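PDB 3K50: putative S41 protease from Bacteroides fragilis NCTC 9343, which is probably a serine endopeptidase of family S41, cutting peptide bonds in protein substrates, with a PDZ domain attached to its peptidase core. Local coordinates for residues A[94-99]-A[380-385]; A[180-185]-A[392-397]. One frame throughout, in Å; residues are numbered along the deposited sequence.

In the fold
Contact 1 is the small, buried meeting of two domains: the last strand residues of 94-99, in the PDZ region, touch a turn of the loop 380-385. Contact 2 lies farther from the centre of the chain and is only partly buried; there the edge strand 176-184, through its residues 180-184, receives the C-terminal helix at 392-397. Aromatic rings lead in both, but a tyrosine and a phenylalanine meet sparingly in the first, whereas in the second a tryptophan lies broadly over a leucine. The centres are about 17 Å apart. T385 joins them, for it is the last residue of 380-385 and packs on I182 and L394 of contact 2.

Contact 1: A[94-99]-A[380-385]; sequences ISYVVP and LPFGNT
S95 and Y96, near the end of a strand, meet F382 in a loop while the two backbones stay well apart: the closest CA atoms, those of S95 and P381, are 8.5 Å from each other, and no hydrogen bond runs directly between the segments. The loop reaches across by a type II turn from P381 to N384, closed by N384 N bonding to P381 O at 3.2 Å. G383 suits the third position of this turn, where its positive phi of 87° would press a beta carbon against the carbonyl oxygen of F382. On the strand side, S95 and Y96 both bond to D77 through their backbones, and S95 has a psi of -19°, consistent with a classic beta bulge. F382, second in the turn, points its CB toward the strand. With CG anti to its own carbonyl carbon (chi1 -60°), the ring stretches out from the turn and its far end does the touching: CZ is 3.7 Å from the carbonyl oxygen S95 O, and CE2 is 3.9 Å from Y96 CD2. The two aromatic side chains cross at about a right angle and touch through those ring carbons, an apolar contact of modest extent. Tyrosine serves both needs of its position, giving F382 a hydrocarbon flank while its OH hydrogen-bonds D173. The buried S95 O is satisfied by R110, whose guanidinium also bonds L380 O and so bridges the segments. Strand 90-97 lies between 76-82 and 113-117 in the antiparallel sheet of the PDZ region; F382 and Y96 both rest on M193 of strand 187-194, in the peptidase core, and the loop runs on into helix 388-398.

Contact 2: A[180-185]-A[392-397]; sequences EIIPWN and AALKIM
The indole of W184 lies over L394, which occupies one face: L394 CB sits 3.5 Å above the ring plane, offset toward the rim, and 3.8 Å from the centroid of the five-membered ring. At 19° from the ring normal this is a CH-pi contact. The two methyls of the leucine lie on the same face as CB, CD1 against the six-membered ring at 3.9 Å from W184 CE3, and CD2 over the corner of the five-membered ring at 4.0 Å from W184 CG. A branched chain suits this place because its carbons can follow both rings of the tryptophan. At the pyrrole side W184 NE1 is 3.0 Å from L394 O. That carbonyl is hydrogen-bonded by S398 OG, one helical turn later. W184 reaches the helix because CG is anti to its backbone N (chi1 -174°), carrying the indole out from the strand. This is helix-on-sheet packing of the alpha/beta core expected in the ClpP/crotonase clan: helix 388-398 lies against the mixed sheet, whose outermost strand 176-184 pairs antiparallel with 187-194. The axes of the short segments approach to 10.8 Å at an angle of 40°. I182, two residues before W184, points its CB to the same helix, though more loosely, with CG2 4.5 Å from L394 CD2; its beta-branched side chain also packs on V189 and Y191 of the neighbouring strand. Beyond strand 176-184, the helix also touches the inner strands. The small A393 faces the sheet and meets Y294 and I321, and selenomethionine M397 rests on V189 and Y294. K395 turns its CB away from strand 180-184, a fitting direction for a charged residue that is partly exposed.

Contact 1: A[94-99]-A[380-385]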
ATOM      1  N   ILE A  94      -2.688  17.084  -3.949  1.00 28.96           N
ATOM      2  CA  ILE A  94      -2.278  16.261  -2.794  1.00 29.09           C
ATOM      3  C   ILE A  94      -3.161  15.023  -2.662  1.00 26.04           C
ATOM      4  O   ILE A  94      -4.382  15.149  -2.609  1.00 26.34           O
ATOM      5  CB  ILE A  94      -2.249  17.107  -1.492  1.00 26.93           C
ATOM      6  CG1 ILE A  94      -1.169  18.187  -1.634  1.00 29.24           C
ATOM      7  CG2 ILE A  94      -1.983  16.199  -0.283  1.00 24.69           C
ATOM      8  CD1 ILE A  94      -1.127  19.239  -0.502  1.00 29.54           C
ATOM      9  N   SER A  95      -2.539  13.839  -2.569  1.00 27.65           N
ATOM     10  CA  SER A  95      -3.218  12.585  -2.472  1.00 28.02           C
ATOM     11  C   SER A  95      -3.175  11.940  -1.065  1.00 28.15           C
ATOM     12  O   SER A  95      -3.951  11.074  -0.803  1.00 27.54           O
ATOM     13  CB  SER A  95      -2.551  11.580  -3.430  1.00 29.27           C
ATOM     14  OG  SER A  95      -1.145  11.431  -3.099  1.00 28.66           O
ATOM     15  N   TYR A  96      -2.252  12.341  -0.201  1.00 27.91           N
ATOM     16  CA  TYR A  96      -2.046  11.704   1.101  1.00 26.52           C
ATOM     17  C   TYR A  96      -1.211  12.671   1.945  1.00 29.72           C
ATOM     18  O   TYR A  96      -0.247  13.306   1.415  1.00 29.43           O
ATOM     19  CB  TYR A  96      -1.292  10.394   0.894  1.00 29.93           C
ATOM     20  CG  TYR A  96      -1.198   9.499   2.103  1.00 27.37           C
ATOM     21  CD1 TYR A  96      -0.160   9.602   2.942  1.00 22.76           C
ATOM     22  CD2 TYR A  96      -2.116   8.467   2.324  1.00 26.11           C
ATOM     23  CE1 TYR A  96      -0.032   8.771   4.038  1.00 35.86           C
ATOM     24  CE2 TYR A  96      -1.987   7.629   3.381  1.00 29.87           C
ATOM     25  CZ  TYR A  96      -0.935   7.792   4.243  1.00 28.49           C
ATOM     26  OH  TYR A  96      -0.773   6.982   5.343  1.00 33.88           O
ATOM     27  N   VAL A  97      -1.599  12.855   3.211  1.00 25.77           N
ATOM     28  CA  VAL A  97      -0.837  13.691   4.154  1.00 23.86           C
ATOM     29  C   VAL A  97      -0.518  12.828   5.370  1.00 27.90           C
ATOM     30  O   VAL A  97      -1.435  12.242   5.990  1.00 27.81           O
ATOM     31  CB  VAL A  97      -1.658  14.926   4.570  1.00 29.81           C
ATOM     32  CG1 VAL A  97      -0.966  15.744   5.703  1.00 23.53           C
ATOM     33  CG2 VAL A  97      -1.886  15.796   3.354  1.00 20.87           C
ATOM     34  N   VAL A  98       0.756  12.767   5.739  1.00 27.36           N
ATOM     35  CA  VAL A  98       1.209  12.019   6.874  1.00 27.30           C
ATOM     36  C   VAL A  98       0.861  12.788   8.151  1.00 26.69           C
ATOM     37  O   VAL A  98       1.172  13.984   8.240  1.00 29.69           O
ATOM     38  CB  VAL A  98       2.743  11.798   6.818  1.00 24.80           C
ATOM     39  CG1 VAL A  98       3.279  11.277   8.121  1.00 25.43           C
ATOM     40  CG2 VAL A  98       3.131  10.849   5.638  1.00 24.94           C
ATOM     41  N   PRO A  99       0.182  12.124   9.105  1.00 28.60           N
ATOM     42  CA  PRO A  99      -0.183  12.717  10.392  1.00 31.87           C
ATOM     43  C   PRO A  99       1.051  13.225  11.134  1.00 31.62           C
ATOM     44  O   PRO A  99       2.067  12.560  11.191  1.00 33.18           O
ATOM     45  CB  PRO A  99      -0.841  11.573  11.149  1.00 34.79           C
ATOM     46  CG  PRO A  99      -1.227  10.566  10.148  1.00 39.00           C
ATOM     47  CD  PRO A  99      -0.319  10.741   8.957  1.00 34.15           C
ATOM     48  N   LEU A 380     -11.380  13.839  -2.693  1.00 32.14           N
ATOM     49  CA  LEU A 380     -11.641  14.433  -1.389  1.00 32.32           C
ATOM     50  C   LEU A 380     -10.973  13.675  -0.277  1.00 29.75           C
ATOM     51  O   LEU A 380     -10.511  12.561  -0.510  1.00 32.31           O
ATOM     52  CB  LEU A 380     -13.160  14.415  -1.134  1.00 34.62           C
ATOM     53  CG  LEU A 380     -14.035  15.337  -1.961  1.00 34.44           C
ATOM     54  CD1 LEU A 380     -15.479  14.942  -1.852  1.00 29.66           C
ATOM     55  CD2 LEU A 380     -13.770  16.846  -1.560  1.00 32.10           C
ATOM     56  N   PRO A 381     -10.886  14.293   0.940  1.00 28.69           N
ATOM     57  CA  PRO A 381     -10.308  13.574   2.043  1.00 27.47           C
ATOM     58  C   PRO A 381     -10.891  12.197   2.268  1.00 28.61           C
ATOM     59  O   PRO A 381     -12.082  11.985   2.075  1.00 26.34           O
ATOM     60  CB  PRO A 381     -10.644  14.450   3.256  1.00 29.47           C
ATOM     61  CG  PRO A 381     -10.577  15.891   2.633  1.00 29.40           C
ATOM     62  CD  PRO A 381     -11.197  15.707   1.302  1.00 23.69           C
ATOM     63  N   PHE A 382     -10.042  11.291   2.728  1.00 30.12           N
ATOM     64  CA  PHE A 382     -10.511   9.939   3.018  1.00 28.83           C
ATOM     65  C   PHE A 382     -11.612   9.911   4.080  1.00 30.21           C
ATOM     66  O   PHE A 382     -11.567  10.617   5.092  1.00 30.18           O
ATOM     67  CB  PHE A 382      -9.358   9.085   3.486  1.00 29.31           C
ATOM     68  CG  PHE A 382      -8.243   8.955   2.487  1.00 27.65           C
ATOM     69  CD1 PHE A 382      -8.431   8.237   1.308  1.00 31.40           C
ATOM     70  CD2 PHE A 382      -6.982   9.422   2.784  1.00 30.58           C
ATOM     71  CE1 PHE A 382      -7.386   8.077   0.430  1.00 33.55           C
ATOM     72  CE2 PHE A 382      -5.959   9.270   1.926  1.00 28.06           C
ATOM     73  CZ  PHE A 382      -6.150   8.565   0.744  1.00 30.90           C
ATOM     74  N   GLY A 383     -12.625   9.098   3.841  1.00 29.15           N
ATOM     75  CA  GLY A 383     -13.739   8.995   4.766  1.00 27.24           C
ATOM     76  C   GLY A 383     -14.845  10.031   4.522  1.00 30.28           C
ATOM     77  O   GLY A 383     -15.921   9.893   5.091  1.00 29.46           O
ATOM     78  N   ASN A 384     -14.628  11.038   3.674  1.00 29.24           N
ATOM     79  CA  ASN A 384     -15.705  11.955   3.271  1.00 28.20           C
ATOM     80  C   ASN A 384     -16.578  11.087   2.383  1.00 29.15           C
ATOM     81  O   ASN A 384     -16.073  10.489   1.467  1.00 31.46           O
ATOM     82  CB  ASN A 384     -15.120  13.169   2.535  1.00 26.88           C
ATOM     83  CG  ASN A 384     -16.164  14.166   2.059  1.00 31.69           C
ATOM     84  OD1 ASN A 384     -17.172  13.805   1.443  1.00 26.61           O
ATOM     85  ND2 ASN A 384     -15.863  15.454   2.245  1.00 28.33           N
ATOM     86  N   THR A 385     -17.889  10.984   2.645  1.00 30.51           N
ATOM     87  CA  THR A 385     -18.745  10.054   1.898  1.00 27.18           C
ATOM     88  C   THR A 385     -18.937  10.397   0.428  1.00 29.23           C
ATOM     89  O   THR A 385     -19.407   9.558  -0.376  1.00 29.53           O
ATOM     90  CB  THR A 385     -20.131   9.880   2.564  1.00 29.27           C
ATOM     91  OG1 THR A 385     -20.754  11.142   2.672  1.00 29.04           O
ATOM     92  CG2 THR A 385     -20.013   9.242   4.010  1.00 27.84           C
TER

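Contact 2: A[180-185]-A[392-397]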
ATOM      1  N   GLU A 180     -13.612   5.507  10.374  1.00 37.30           N
ATOM      2  CA  GLU A 180     -14.912   6.131  10.541  1.00 38.34           C
ATOM      3  C   GLU A 180     -16.011   5.112  10.585  1.00 36.90           C
ATOM      4  O   GLU A 180     -15.876   4.039   9.972  1.00 32.22           O
ATOM      5  CB  GLU A 180     -15.250   6.981   9.317  1.00 38.52           C
ATOM      6  CG  GLU A 180     -14.889   8.399   9.434  1.00 57.47           C
ATOM      7  CD  GLU A 180     -15.663   9.157   8.495  1.00 65.27           C
ATOM      8  OE1 GLU A 180     -15.689   8.727   7.317  1.00 71.40           O
ATOM      9  OE2 GLU A 180     -16.281  10.136   8.949  1.00 75.25           O
ATOM     10  N   ILE A 181     -17.098   5.463  11.292  1.00 33.71           N
ATOM     11  CA  ILE A 181     -18.351   4.703  11.222  1.00 30.39           C
ATOM     12  C   ILE A 181     -19.352   5.620  10.514  1.00 31.50           C
ATOM     13  O   ILE A 181     -19.613   6.743  10.965  1.00 31.18           O
ATOM     14  CB  ILE A 181     -18.886   4.260  12.577  1.00 32.06           C
ATOM     15  CG1 ILE A 181     -17.886   3.286  13.213  1.00 34.63           C
ATOM     16  CG2 ILE A 181     -20.270   3.583  12.396  1.00 32.13           C
ATOM     17  CD1 ILE A 181     -18.118   3.049  14.690  1.00 33.88           C
ATOM     18  N   ILE A 182     -19.891   5.136   9.404  1.00 30.53           N
ATOM     19  CA  ILE A 182     -20.814   5.885   8.577  1.00 28.99           C
ATOM     20  C   ILE A 182     -22.193   5.279   8.607  1.00 30.50           C
ATOM     21  O   ILE A 182     -22.384   4.108   8.200  1.00 31.64           O
ATOM     22  CB  ILE A 182     -20.292   5.842   7.119  1.00 32.15           C
ATOM     23  CG1 ILE A 182     -18.821   6.344   7.084  1.00 32.44           C
ATOM     24  CG2 ILE A 182     -21.229   6.582   6.124  1.00 32.76           C
ATOM     25  CD1 ILE A 182     -18.066   5.974   5.783  1.00 30.08           C
ATOM     26  N   PRO A 183     -23.187   6.027   9.096  1.00 31.87           N
ATOM     27  CA  PRO A 183     -24.550   5.518   8.947  1.00 35.02           C
ATOM     28  C   PRO A 183     -24.999   5.745   7.492  1.00 34.15           C
ATOM     29  O   PRO A 183     -24.794   6.832   6.929  1.00 33.33           O
ATOM     30  CB  PRO A 183     -25.344   6.390   9.900  1.00 36.47           C
ATOM     31  CG  PRO A 183     -24.579   7.668   9.954  1.00 37.85           C
ATOM     32  CD  PRO A 183     -23.146   7.328   9.784  1.00 34.65           C
ATOM     33  N   TRP A 184     -25.560   4.739   6.854  1.00 33.13           N
ATOM     34  CA  TRP A 184     -25.897   4.901   5.465  1.00 34.99           C
ATOM     35  C   TRP A 184     -27.053   4.021   5.034  1.00 33.28           C
ATOM     36  O   TRP A 184     -26.933   2.782   4.970  1.00 31.56           O
ATOM     37  CB  TRP A 184     -24.650   4.617   4.605  1.00 37.15           C
ATOM     38  CG  TRP A 184     -24.859   4.904   3.128  1.00 32.41           C
ATOM     39  CD1 TRP A 184     -25.328   4.033   2.182  1.00 41.84           C
ATOM     40  CD2 TRP A 184     -24.595   6.120   2.452  1.00 32.57           C
ATOM     41  NE1 TRP A 184     -25.348   4.630   0.946  1.00 37.84           N
ATOM     42  CE2 TRP A 184     -24.922   5.927   1.094  1.00 34.06           C
ATOM     43  CE3 TRP A 184     -24.077   7.350   2.851  1.00 31.53           C
ATOM     44  CZ2 TRP A 184     -24.734   6.910   0.138  1.00 38.21           C
ATOM     45  CZ3 TRP A 184     -23.932   8.344   1.907  1.00 39.07           C
ATOM     46  CH2 TRP A 184     -24.242   8.112   0.559  1.00 36.57           C
ATOM     47  N   ASN A 185     -28.170   4.659   4.681  1.00 31.43           N
ATOM     48  CA  ASN A 185     -29.384   3.909   4.282  1.00 33.83           C
ATOM     49  C   ASN A 185     -29.690   2.660   5.140  1.00 32.68           C
ATOM     50  O   ASN A 185     -29.920   1.539   4.644  1.00 31.90           O
ATOM     51  CB  ASN A 185     -29.262   3.586   2.792  1.00 33.88           C
ATOM     52  CG  ASN A 185     -29.214   4.870   1.950  1.00 45.56           C
ATOM     53  OD1 ASN A 185     -29.979   5.788   2.204  1.00 41.02           O
ATOM     54  ND2 ASN A 185     -28.318   4.939   0.973  1.00 51.02           N
ATOM     55  N   ALA A 392     -18.725   5.251  -4.181  1.00 32.74           N
ATOM     56  CA  ALA A 392     -19.114   4.139  -5.067  1.00 28.01           C
ATOM     57  C   ALA A 392     -19.549   2.930  -4.257  1.00 28.21           C
ATOM     58  O   ALA A 392     -20.584   2.312  -4.561  1.00 30.20           O
ATOM     59  CB  ALA A 392     -17.969   3.763  -6.038  1.00 27.24           C
ATOM     60  N   ALA A 393     -18.748   2.556  -3.256  1.00 27.67           N
ATOM     61  CA  ALA A 393     -19.044   1.446  -2.411  1.00 29.53           C
ATOM     62  C   ALA A 393     -20.374   1.663  -1.722  1.00 31.32           C
ATOM     63  O   ALA A 393     -21.205   0.765  -1.668  1.00 28.44           O
ATOM     64  CB  ALA A 393     -17.956   1.255  -1.327  1.00 32.63           C
ATOM     65  N   LEU A 394     -20.553   2.844  -1.166  1.00 24.44           N
ATOM     66  CA  LEU A 394     -21.806   3.152  -0.444  1.00 30.22           C
ATOM     67  C   LEU A 394     -23.023   3.055  -1.353  1.00 28.45           C
ATOM     68  O   LEU A 394     -24.071   2.604  -0.930  1.00 28.27           O
ATOM     69  CB  LEU A 394     -21.737   4.526   0.182  1.00 24.07           C
ATOM     70  CG  LEU A 394     -20.679   4.731   1.293  1.00 30.02           C
ATOM     71  CD1 LEU A 394     -20.585   6.250   1.599  1.00 21.83           C
ATOM     72  CD2 LEU A 394     -20.970   3.937   2.547  1.00 30.06           C
ATOM     73  N   LYS A 395     -22.890   3.492  -2.596  1.00 31.10           N
ATOM     74  CA  LYS A 395     -23.987   3.401  -3.523  1.00 29.90           C
ATOM     75  C   LYS A 395     -24.236   1.946  -3.927  1.00 33.90           C
ATOM     76  O   LYS A 395     -25.394   1.498  -4.023  1.00 32.85           O
ATOM     77  CB  LYS A 395     -23.747   4.261  -4.784  1.00 31.49           C
ATOM     78  CG  LYS A 395     -23.857   5.811  -4.588  1.00 34.88           C
ATOM     79  CD  LYS A 395     -23.797   6.470  -6.003  1.00 39.20           C
ATOM     80  CE  LYS A 395     -23.716   8.028  -6.052  1.00 53.67           C
ATOM     81  NZ  LYS A 395     -24.312   8.648  -4.866  1.00 53.98           N
ATOM     82  N   ILE A 396     -23.169   1.219  -4.217  1.00 28.97           N
ATOM     83  CA  ILE A 396     -23.313  -0.175  -4.647  1.00 30.23           C
ATOM     84  C   ILE A 396     -23.988  -1.030  -3.557  1.00 31.94           C
ATOM     85  O   ILE A 396     -24.898  -1.755  -3.850  1.00 32.85           O
ATOM     86  CB  ILE A 396     -21.976  -0.770  -5.055  1.00 30.89           C
ATOM     87  CG1 ILE A 396     -21.575  -0.189  -6.424  1.00 28.21           C
ATOM     88  CG2 ILE A 396     -22.051  -2.310  -5.159  1.00 28.96           C
ATOM     89  CD1 ILE A 396     -20.034   0.013  -6.636  1.00 29.83           C
HETATM   90  N   MSE A 397     -23.606  -0.860  -2.298  1.00 30.68           N
HETATM   91  CA  MSE A 397     -24.212  -1.659  -1.243  1.00 29.71           C
HETATM   92  C   MSE A 397     -25.673  -1.269  -1.031  1.00 31.60           C
HETATM   93  O   MSE A 397     -26.444  -2.029  -0.484  1.00 34.42           O
HETATM   94  CB  MSE A 397     -23.405  -1.543   0.064  1.00 31.15           C
HETATM   95  CG  MSE A 397     -23.572  -0.223   0.789  1.00 30.25           C
HETATM   96 SE   MSE A 397     -22.563  -0.061   2.440  0.75 26.89          SE
HETATM   97  CE  MSE A 397     -20.726  -0.112   1.699  1.00 31.17           C
TER